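Local coordinates for spermidine N1-acetyltransferase (PDB 6DAU), which catalyses transfer of an acetyl group from acetyl-CoA to the polyamines spermidine and spermine, as a member of the GNAT family, at residues C[27-30]-C[35-38]. The protein carries 2 engineered substitutions. Sequence-based numbering, arbitrary orientation.
Sequences IMSY and PYES
M28 reaches across to E37 at the mouth of a short antiparallel beta hairpin, strands 29-31 and 34-36, which connects helix 15-24 to helix 39-49 in the GNAT domain. Its chain bends at chi2 and chi3, bringing the terminal methyl CE to 3.6 Å from E37 OE2. Methionine suits this place because its apolar CE can pack beside the carboxylate, which has polar partners elsewhere: E37 OE1 makes a salt bridge to R56 of a second subunit and OE2 a hydrogen bond to Y109 of that subunit, while M28 itself packs on the same R56.

S29 is small enough to let a ring lie against it. Its CB sits over one face of the Y36 ring in a CH-pi contact, 3.9 Å from the centroid and 30° off the normal. With CG between the backbone N and the carbonyl carbon (chi1 65°), the Y36 ring is directed toward S29. The one direct hydrogen bond between the two segments runs from Y36 N to S29 O at 3.1 Å, with the donor tilted 34° from the carbonyl plane. The same oxygen receives a CA-H...O contact from P35, 3.3 Å from CA to O; proline fits position 35, a non-hydrogen-bonded site opposite Y30, where its missing N-H costs no bond to the partner strand.

The Y30 ring lies obliquely across that proline, CE2 touching P35 CB at 3.6 Å, while its hydroxyl bonds to N77 of a third subunit. The carbonyl group of Y30 lies at the edge of the other tyrosine's ring, whose hydroxyl is also bonded to N22 of helix 15-24: one water, in the plane of the Y36 ring at its edge, donates to Y30 O at 2.8 Å and is hydrogen-bonded to Y36 OH at 2.6 Å.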
loop_
_atom_site.group_PDB
_atom_site.type_symbol
_atom_site.label_atom_id
_atom_site.label_comp_id
_atom_site.label_asym_id
_atom_site.label_seq_id
_atom_site.Cartn_x
_atom_site.Cartn_y
_atom_site.Cartn_z
ATOM N N ILE C 27 11.304 35.316 -5.206
ATOM C CA ILE C 27 11.575 34.245 -6.174
ATOM C C ILE C 27 10.970 32.914 -5.755
ATOM O O ILE C 27 10.562 32.750 -4.584
ATOM C CB ILE C 27 13.101 34.133 -6.540
ATOM C CG1 ILE C 27 13.404 33.331 -7.830
ATOM C CG2 ILE C 27 13.952 33.651 -5.360
ATOM C CD1 ILE C 27 12.931 33.913 -9.140
ATOM N N MET C 28 10.819 32.022 -6.723
ATOM C CA MET C 28 10.137 30.745 -6.447
ATOM C C MET C 28 11.180 29.772 -5.920
ATOM O O MET C 28 12.283 29.684 -6.476
ATOM C CB MET C 28 9.425 30.250 -7.668
ATOM C CG MET C 28 8.507 31.377 -8.042
ATOM S SD MET C 28 6.924 30.843 -8.627
ATOM C CE MET C 28 6.247 29.857 -7.264
ATOM N N SER C 29 10.865 29.132 -4.799
ATOM C CA SER C 29 11.758 28.203 -4.121
ATOM C C SER C 29 11.527 26.745 -4.561
ATOM O O SER C 29 10.390 26.322 -4.875
ATOM C CB SER C 29 11.540 28.311 -2.611
ATOM O OG SER C 29 11.716 29.639 -2.213
ATOM N N TYR C 30 12.625 25.984 -4.533
ATOM C CA TYR C 30 12.666 24.574 -4.858
ATOM C C TYR C 30 13.382 23.796 -3.767
ATOM O O TYR C 30 14.258 24.323 -3.096
ATOM C CB TYR C 30 13.339 24.344 -6.227
ATOM C CG TYR C 30 12.560 24.980 -7.368
ATOM C CD1 TYR C 30 12.735 26.327 -7.707
ATOM C CD2 TYR C 30 11.615 24.232 -8.101
ATOM C CE1 TYR C 30 11.961 26.928 -8.707
ATOM C CE2 TYR C 30 10.879 24.803 -9.135
ATOM C CZ TYR C 30 11.041 26.146 -9.417
ATOM O OH TYR C 30 10.297 26.708 -10.427
ATOM N N PRO C 35 9.056 22.389 -6.478
ATOM C CA PRO C 35 8.671 23.768 -6.076
ATOM C C PRO C 35 7.843 23.717 -4.785
ATOM O O PRO C 35 7.186 22.722 -4.528
ATOM C CB PRO C 35 7.806 24.247 -7.258
ATOM C CG PRO C 35 7.143 22.968 -7.762
ATOM C CD PRO C 35 8.183 21.862 -7.564
ATOM N N TYR C 36 7.925 24.733 -3.940
ATOM C CA TYR C 36 7.032 24.808 -2.776
ATOM C C TYR C 36 6.831 26.290 -2.462
ATOM O O TYR C 36 7.702 27.112 -2.789
ATOM C CB TYR C 36 7.613 24.093 -1.554
ATOM C CG TYR C 36 8.877 24.717 -1.022
ATOM C CD1 TYR C 36 10.132 24.406 -1.584
ATOM C CD2 TYR C 36 8.821 25.663 0.008
ATOM C CE1 TYR C 36 11.298 24.999 -1.114
ATOM C CE2 TYR C 36 9.969 26.286 0.477
ATOM C CZ TYR C 36 11.202 25.940 -0.058
ATOM O OH TYR C 36 12.351 26.547 0.442
ATOM N N GLU C 37 5.694 26.613 -1.841
ATOM C CA GLU C 37 5.478 27.949 -1.287
ATOM C C GLU C 37 5.202 27.888 0.224
ATOM O O GLU C 37 5.566 28.810 0.955
ATOM C CB GLU C 37 4.316 28.649 -2.016
ATOM C CG GLU C 37 4.578 28.815 -3.516
ATOM C CD GLU C 37 3.527 29.639 -4.227
ATOM O OE1 GLU C 37 2.365 29.223 -4.371
ATOM O OE2 GLU C 37 3.870 30.739 -4.655
ATOM N N SER C 38 4.536 26.828 0.694
ATOM C CA SER C 38 4.155 26.754 2.104
ATOM C C SER C 38 5.165 25.991 2.950
ATOM O O SER C 38 5.907 25.157 2.444
ATOM C CB SER C 38 2.749 26.148 2.254
ATOM O OG SER C 38 2.825 24.753 2.098
HETATM O O HOH W 1 14.562 26.052 -0.895
#